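Local coordinates for acyl-CoA thioesterase (Alicyclobacillus acidocaldarius subsp. acidocaldarius, PDB 3RQB) that is of unknown function but, as a double hot dog protein of the acyl-CoA thioesterase family, probably hydrolyses acyl-CoA thioesters, at the interface of chains A and B. Sequence-based numbering; all coordinates share one arbitrary frame. Chains: chain A/B, Uncharacterized protein.

The three contacts run along one two-fold symmetric interface between identical chains. Contact 2 lies between the others, its C-alpha centre about 18 Å from that of contact 1 and about 11 Å from that of contact 3; contacts 1 and 3 are about 29 Å apart. A:Thr66 and B:Thr66, on strand 61-69, belong to both contacts 2 and 3 and join them into one threonine-rich, sheet-to-sheet seam. Contact 1 differs in kind: the short strand 121-122 of chain B pairs with strand 238-240 of chain A. Symmetry repeats each contact with the chains exchanged, which would fasten a dimer, if this assembly is the biological one.

Contact 1: the interface of chains A and B. Residues chain A 164-166, 199, 236, 239; chain B 119, 121, 123.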
loop_
_atom_site.group_PDB
_atom_site.type_symbol
_atom_site.label_atom_id
_atom_site.label_comp_id
_atom_site.label_asym_id
_atom_site.label_seq_id
_atom_site.Cartn_x
_atom_site.Cartn_y
_atom_site.Cartn_z
ATOM N N GLN A 164 -6.179 11.577 22.875
ATOM C CA GLN A 164 -4.890 11.015 23.265
ATOM C C GLN A 164 -4.303 10.067 22.222
ATOM O O GLN A 164 -3.282 9.427 22.467
ATOM C CB GLN A 164 -5.000 10.306 24.619
ATOM C CG GLN A 164 -5.273 11.240 25.801
ATOM C CD GLN A 164 -4.014 11.915 26.329
ATOM O OE1 GLN A 164 -3.523 11.571 27.409
ATOM N NE2 GLN A 164 -3.487 12.884 25.574
ATOM N N ASP A 165 -4.952 9.958 21.068
ATOM C CA ASP A 165 -4.480 9.049 20.024
ATOM C C ASP A 165 -4.387 9.702 18.646
ATOM O O ASP A 165 -4.527 10.921 18.509
ATOM C CB ASP A 165 -5.372 7.819 19.945
ATOM C CG ASP A 165 -6.812 8.179 19.726
ATOM O OD1 ASP A 165 -7.626 7.967 20.647
ATOM O OD2 ASP A 165 -7.125 8.700 18.639
ATOM N N ALA A 166 -4.123 8.872 17.638
ATOM C CA ALA A 166 -3.918 9.329 16.265
ATOM C C ALA A 166 -5.153 9.262 15.361
ATOM O O ALA A 166 -5.051 9.507 14.162
ATOM C CB ALA A 166 -2.773 8.561 15.631
ATOM N N LYS A 199 -1.610 13.645 17.113
ATOM C CA LYS A 199 -1.052 13.061 18.326
ATOM C C LYS A 199 -0.329 14.128 19.136
ATOM O O LYS A 199 -0.503 14.248 20.353
ATOM C CB LYS A 199 -0.082 11.932 17.958
ATOM C CG LYS A 199 0.602 11.262 19.136
ATOM C CD LYS A 199 -0.404 10.658 20.105
ATOM C CE LYS A 199 0.281 9.646 21.013
ATOM N NZ LYS A 199 -0.680 8.888 21.859
ATOM N N ALA A 236 -2.987 5.659 12.825
ATOM C CA ALA A 236 -1.580 5.396 12.641
ATOM C C ALA A 236 -1.215 4.218 13.513
ATOM O O ALA A 236 -1.814 4.009 14.577
ATOM C CB ALA A 236 -0.775 6.600 13.021
ATOM N N PHE A 239 5.276 5.711 15.107
ATOM C CA PHE A 239 6.149 6.801 14.698
ATOM C C PHE A 239 7.514 6.440 15.198
ATOM O O PHE A 239 7.711 6.321 16.411
ATOM C CB PHE A 239 5.765 8.116 15.386
ATOM C CG PHE A 239 4.300 8.415 15.350
ATOM C CD1 PHE A 239 3.795 9.378 14.491
ATOM C CD2 PHE A 239 3.421 7.732 16.182
ATOM C CE1 PHE A 239 2.434 9.654 14.457
ATOM C CE2 PHE A 239 2.065 7.998 16.152
ATOM C CZ PHE A 239 1.566 8.962 15.289
ATOM N N TRP B 119 11.683 11.657 17.846
ATOM C CA TRP B 119 10.707 11.289 18.856
ATOM C C TRP B 119 9.943 10.094 18.311
ATOM O O TRP B 119 9.653 10.015 17.116
ATOM C CB TRP B 119 9.739 12.433 19.145
ATOM C CG TRP B 119 8.459 11.971 19.790
ATOM C CD1 TRP B 119 8.237 11.757 21.122
ATOM C CD2 TRP B 119 7.226 11.667 19.125
ATOM N NE1 TRP B 119 6.944 11.344 21.326
ATOM C CE2 TRP B 119 6.301 11.278 20.115
ATOM C CE3 TRP B 119 6.813 11.683 17.786
ATOM C CZ2 TRP B 119 4.989 10.908 19.807
ATOM C CZ3 TRP B 119 5.509 11.316 17.483
ATOM C CH2 TRP B 119 4.616 10.934 18.488
ATOM N N HIS B 121 6.778 6.983 19.115
ATOM C CA HIS B 121 5.698 6.449 19.909
ATOM C C HIS B 121 5.078 5.308 19.123
ATOM O O HIS B 121 5.220 5.245 17.900
ATOM C CB HIS B 121 4.669 7.539 20.181
ATOM C CG HIS B 121 3.509 7.072 20.995
ATOM N ND1 HIS B 121 2.297 6.740 20.434
ATOM C CD2 HIS B 121 3.382 6.862 22.325
ATOM C CE1 HIS B 121 1.466 6.351 21.385
ATOM N NE2 HIS B 121 2.100 6.413 22.541
ATOM N N GLU B 123 1.399 3.710 18.485
ATOM C CA GLU B 123 -0.038 3.909 18.678
ATOM C C GLU B 123 -0.824 2.614 18.716
ATOM O O GLU B 123 -1.720 2.448 19.538
ATOM C CB GLU B 123 -0.621 4.843 17.613
ATOM C CG GLU B 123 -1.991 5.428 17.983
ATOM C CD GLU B 123 -1.980 6.205 19.303
ATOM O OE1 GLU B 123 -0.984 6.912 19.587
ATOM O OE2 GLU B 123 -2.971 6.100 20.061
#
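A:Lys199, on helix 195-200, reaches across to B:Trp119, B:His121 and B:Glu123, and its path illustrates how a long chain can serve apolar and charged partners in turn. With CG anti to the backbone N (chi1 178°) and a bend at chi2, the chain passes from CB to CG, 4.1 Å from B:Trp119 CH2, then to CD near the B:Glu123 carboxylate. CE lies over one face of the B:His121 imidazole, offset toward the rim, in a CH-pi contact 3.8 Å from the ring centroid. At the tip, NZ donates to B:Glu123 OE1 at 3.0 Å, a salt bridge as well as a hydrogen bond, received on the carboxylate's syn lone pair; NZ also donates to A:Gln164 O. B:Glu123 CG packs 4.0 Å from A:Ala166 CB. An alanine at A:Lys199 would probably leave the carboxylate without its positive mate and open a gap beside the imidazole. Strand 238-240 of chain A and strand 121-122 of chain B form an antiparallel bridge, A:Phe239 N to B:His121 O at 2.8 Å, which would tie the chains together at this end of the interface. B:Trp119 CH2 sits above one face of the A:Phe239 ring, while B:His121 O lies in plane at its edge, 3.5 Å from A:Phe239 CD2.

Contact 2: the interface of chains A and B. Residues chain A 66, 210-212, 245, 262-264; chain B 66, 212, 214, 262.
Extended backbones bring the partners together: A:Thr262 and A:Leu264 on strand 257-267 and A:Thr210 and A:Thr212 on strand 210-215 face B:Tyr214, on strand 210-215 of the other chain. The phenol of B:Tyr214 shows how one aromatic side chain can combine packing with polar contacts. CB of A:Leu264 rests above the centre of one ring face, 3.9 Å from the centroid, in a CH-pi contact, and CD1 of the same leucine reaches CD2 of the ring. At the rim, the methyl CG2 of A:Thr210 meets CE1 tip to tip. B:Tyr214 OH accepts from A:Thr262 OG1 at 3.2 Å; that hydroxyl occupies the crowded position between backbone N and carbonyl carbon (chi1 47°), which leaves A:Thr262 CG2 to meet B:Thr262 CG2 at 3.5 Å. Water 1, in plane at the ring's edge, lies 2.6 Å from B:Tyr214 OH and also binds the hydroxyls of A:Thr210 and A:Thr212, tying the phenol to strand 210-215 of chain A. A:Thr66 and B:Thr66 approach tip to tip, their hydroxyls hydrogen-bonded to A:Thr212 and B:Thr212 respectively. The site would pin the tyrosine of one chain against the partner's strands and is likely to keep the two chains in register, if this dimer is the biological one.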
loop_
_atom_site.group_PDB
_atom_site.type_symbol
_atom_site.label_atom_id
_atom_site.label_comp_id
_atom_site.label_asym_id
_atom_site.label_seq_id
_atom_site.Cartn_x
_atom_site.Cartn_y
_atom_site.Cartn_z
ATOM N N THR A 66 -0.814 2.959 -6.535
ATOM C CA THR A 66 0.224 3.332 -5.582
ATOM C C THR A 66 1.067 4.428 -6.218
ATOM O O THR A 66 1.466 4.327 -7.381
ATOM C CB THR A 66 1.141 2.139 -5.164
ATOM O OG1 THR A 66 0.369 1.094 -4.552
ATOM C CG2 THR A 66 2.193 2.610 -4.177
ATOM N N THR A 210 5.038 7.970 -0.126
ATOM C CA THR A 210 4.292 6.961 -0.829
ATOM C C THR A 210 2.867 6.798 -0.290
ATOM O O THR A 210 2.604 6.967 0.912
ATOM C CB THR A 210 5.055 5.639 -0.831
ATOM O OG1 THR A 210 4.518 4.780 -1.845
ATOM C CG2 THR A 210 4.961 4.964 0.526
ATOM N N PHE A 211 1.960 6.465 -1.206
ATOM C CA PHE A 211 0.519 6.516 -0.969
ATOM C C PHE A 211 -0.168 5.401 -1.753
ATOM O O PHE A 211 0.232 5.081 -2.884
ATOM C CB PHE A 211 -0.008 7.880 -1.421
ATOM C CG PHE A 211 -1.486 8.057 -1.259
ATOM C CD1 PHE A 211 -2.153 7.544 -0.149
ATOM C CD2 PHE A 211 -2.211 8.785 -2.200
ATOM C CE1 PHE A 211 -3.535 7.731 0.006
ATOM C CE2 PHE A 211 -3.589 8.980 -2.057
ATOM C CZ PHE A 211 -4.251 8.453 -0.950
ATOM N N THR A 212 -1.191 4.800 -1.151
ATOM C CA THR A 212 -1.850 3.645 -1.763
ATOM C C THR A 212 -3.369 3.689 -1.560
ATOM O O THR A 212 -3.863 3.944 -0.457
ATOM C CB THR A 212 -1.264 2.288 -1.238
ATOM O OG1 THR A 212 0.136 2.183 -1.566
ATOM C CG2 THR A 212 -2.003 1.105 -1.843
ATOM N N ASP A 245 3.119 6.130 9.638
ATOM C CA ASP A 245 2.262 5.647 8.572
ATOM C C ASP A 245 0.858 6.147 8.818
ATOM O O ASP A 245 0.538 6.614 9.912
ATOM C CB ASP A 245 2.248 4.126 8.549
ATOM C CG ASP A 245 1.392 3.537 9.658
ATOM O OD1 ASP A 245 1.384 4.101 10.776
ATOM O OD2 ASP A 245 0.718 2.514 9.405
ATOM N N THR A 262 -3.165 3.556 2.509
ATOM C CA THR A 262 -1.999 3.640 3.356
ATOM C C THR A 262 -1.134 4.725 2.790
ATOM O O THR A 262 -1.133 4.993 1.587
ATOM C CB THR A 262 -1.197 2.321 3.440
ATOM O OG1 THR A 262 -1.005 1.763 2.128
ATOM C CG2 THR A 262 -1.926 1.324 4.331
ATOM N N GLN A 263 -0.397 5.357 3.680
ATOM C CA GLN A 263 0.461 6.438 3.299
ATOM C C GLN A 263 1.702 6.245 4.120
ATOM O O GLN A 263 1.629 5.754 5.244
ATOM C CB GLN A 263 -0.211 7.734 3.679
ATOM C CG GLN A 263 0.570 8.951 3.335
ATOM C CD GLN A 263 -0.351 10.115 3.077
ATOM O OE1 GLN A 263 -1.513 9.920 2.703
ATOM N NE2 GLN A 263 0.147 11.332 3.286
ATOM N N LEU A 264 2.852 6.605 3.573
ATOM C CA LEU A 264 4.037 6.599 4.400
ATOM C C LEU A 264 4.642 7.975 4.430
ATOM O O LEU A 264 4.866 8.577 3.383
ATOM C CB LEU A 264 5.051 5.596 3.902
ATOM C CG LEU A 264 6.165 5.474 4.940
ATOM C CD1 LEU A 264 5.605 4.933 6.257
ATOM C CD2 LEU A 264 7.279 4.593 4.408
ATOM N N THR B 66 6.034 -1.670 -2.963
ATOM C CA THR B 66 4.760 -2.045 -3.553
ATOM C C THR B 66 5.067 -2.935 -4.737
ATOM O O THR B 66 5.786 -2.528 -5.650
ATOM C CB THR B 66 3.962 -0.820 -4.042
ATOM O OG1 THR B 66 3.490 -0.063 -2.917
ATOM C CG2 THR B 66 2.782 -1.264 -4.900
ATOM N N THR B 212 1.755 -4.248 -0.589
ATOM C CA THR B 212 2.568 -3.122 -0.119
ATOM C C THR B 212 3.118 -3.395 1.279
ATOM O O THR B 212 2.463 -4.045 2.093
ATOM C CB THR B 212 1.793 -1.773 -0.115
ATOM O OG1 THR B 212 1.541 -1.352 -1.460
ATOM C CG2 THR B 212 2.606 -0.694 0.556
ATOM N N TYR B 214 5.495 -1.298 4.478
ATOM C CA TYR B 214 6.247 -0.179 5.013
ATOM C C TYR B 214 7.135 -0.718 6.125
ATOM O O TYR B 214 6.643 -1.440 7.005
ATOM C CB TYR B 214 5.278 0.850 5.593
ATOM C CG TYR B 214 4.334 1.472 4.588
ATOM C CD1 TYR B 214 4.542 1.325 3.219
ATOM C CD2 TYR B 214 3.251 2.226 5.010
ATOM C CE1 TYR B 214 3.692 1.912 2.302
ATOM C CE2 TYR B 214 2.393 2.815 4.102
ATOM C CZ TYR B 214 2.615 2.658 2.751
ATOM O OH TYR B 214 1.758 3.253 1.854
ATOM N N THR B 262 -0.224 -4.200 3.417
ATOM C CA THR B 262 -1.531 -4.367 2.820
ATOM C C THR B 262 -1.430 -5.254 1.591
ATOM O O THR B 262 -0.375 -5.372 0.948
ATOM C CB THR B 262 -2.150 -3.025 2.428
ATOM O OG1 THR B 262 -1.394 -2.441 1.359
ATOM C CG2 THR B 262 -2.143 -2.084 3.617
HETATM O O HOH W 1 2.680 3.098 -0.602
#

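Contact 3: the interface of chains A and B. Residues chain A 66, 93, 95, 109; chain B 66, 68, 107, 109.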
loop_
_atom_site.group_PDB
_atom_site.type_symbol
_atom_site.label_atom_id
_atom_site.label_comp_id
_atom_site.label_asym_id
_atom_site.label_seq_id
_atom_site.Cartn_x
_atom_site.Cartn_y
_atom_site.Cartn_z
ATOM N N THR A 66 -0.814 2.959 -6.535
ATOM C CA THR A 66 0.224 3.332 -5.582
ATOM C C THR A 66 1.067 4.428 -6.218
ATOM O O THR A 66 1.466 4.327 -7.381
ATOM C CB THR A 66 1.141 2.139 -5.164
ATOM O OG1 THR A 66 0.369 1.094 -4.552
ATOM C CG2 THR A 66 2.193 2.610 -4.177
ATOM N N HIS A 93 -2.297 -3.875 -15.992
ATOM C CA HIS A 93 -1.386 -3.138 -15.097
ATOM C C HIS A 93 -0.647 -1.980 -15.779
ATOM O O HIS A 93 -0.122 -2.128 -16.887
ATOM C CB HIS A 93 -0.377 -4.092 -14.429
ATOM C CG HIS A 93 -1.015 -5.155 -13.583
ATOM N ND1 HIS A 93 -0.831 -5.236 -12.219
ATOM C CD2 HIS A 93 -1.856 -6.170 -13.908
ATOM C CE1 HIS A 93 -1.525 -6.254 -11.741
ATOM N NE2 HIS A 93 -2.154 -6.837 -12.744
ATOM N N THR A 95 2.276 1.348 -15.363
ATOM C CA THR A 95 3.334 2.035 -14.664
ATOM C C THR A 95 3.362 3.439 -15.215
ATOM O O THR A 95 3.391 3.634 -16.430
ATOM C CB THR A 95 4.672 1.378 -14.913
ATOM O OG1 THR A 95 4.901 0.408 -13.885
ATOM C CG2 THR A 95 5.781 2.426 -14.885
ATOM N N THR A 109 2.018 3.017 -9.880
ATOM C CA THR A 109 1.582 1.758 -10.486
ATOM C C THR A 109 0.078 1.570 -10.244
ATOM O O THR A 109 -0.403 1.618 -9.103
ATOM C CB THR A 109 2.419 0.509 -10.011
ATOM O OG1 THR A 109 2.426 0.413 -8.576
ATOM C CG2 THR A 109 3.874 0.571 -10.538
ATOM N N THR B 66 6.034 -1.670 -2.963
ATOM C CA THR B 66 4.760 -2.045 -3.553
ATOM C C THR B 66 5.067 -2.935 -4.737
ATOM O O THR B 66 5.786 -2.528 -5.650
ATOM C CB THR B 66 3.962 -0.820 -4.042
ATOM O OG1 THR B 66 3.490 -0.063 -2.917
ATOM C CG2 THR B 66 2.782 -1.264 -4.900
ATOM N N ASN B 68 3.335 -5.296 -7.715
ATOM C CA ASN B 68 2.130 -5.655 -8.447
ATOM C C ASN B 68 2.392 -6.893 -9.296
ATOM O O ASN B 68 3.340 -6.912 -10.091
ATOM C CB ASN B 68 1.694 -4.482 -9.317
ATOM C CG ASN B 68 1.810 -3.161 -8.589
ATOM O OD1 ASN B 68 2.598 -2.289 -8.970
ATOM N ND2 ASN B 68 1.049 -3.018 -7.512
ATOM N N THR B 107 5.860 -6.094 -11.461
ATOM C CA THR B 107 6.431 -4.751 -11.279
ATOM C C THR B 107 6.388 -4.298 -9.825
ATOM O O THR B 107 5.558 -4.755 -9.035
ATOM C CB THR B 107 5.749 -3.651 -12.142
ATOM O OG1 THR B 107 4.514 -3.225 -11.537
ATOM C CG2 THR B 107 5.515 -4.149 -13.560
ATOM N N THR B 109 7.633 -0.793 -7.013
ATOM C CA THR B 109 8.265 0.489 -6.754
ATOM C C THR B 109 8.807 0.443 -5.330
ATOM O O THR B 109 8.232 -0.207 -4.450
ATOM C CB THR B 109 7.292 1.692 -6.947
ATOM O OG1 THR B 109 6.212 1.610 -6.005
ATOM C CG2 THR B 109 6.725 1.717 -8.367
#
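Sheet packs against sheet in this part of the hot dog interface, where strands 61-69, 91-100 and 103-113 of the acyl-CoA thioesterase N-terminal domain meet across the two chains and would help hold the dimer together. Here a hydroxyl-to-amide hydrogen bond sits beside a methyl-to-methyl contact. A:Thr109 and B:Asn68 cross obliquely, and the threonine hydroxyl OG1 donates to the amide oxygen OD1 at 2.7 Å. The C=O...donor angle is 128°, with the hydroxyl tilted 20° from the carbonyl plane of the amide. CG of B:Asn68 lies anti to the carbonyl carbon and beside the backbone N, a turn that presents the amide to A:Thr109. The methyl of A:Thr109, anti to its own carbonyl carbon, also reaches B:Thr109: the two CG2 atoms meet tip to tip at 3.8 Å, an apolar contact between the same residue of each chain. B:Thr107 flanks that methyl, its OG1 4.0 Å from A:Thr109 CG2. A:His93 approaches the stem of the asparagine from another direction, its ring nitrogen ND1 standing 3.9 Å from B:Asn68 CB; the imidazole and amide planes are turned 44° against each other, and this is a packing contact. A:Thr66 and B:Thr66 continue the seam toward strand 210-215.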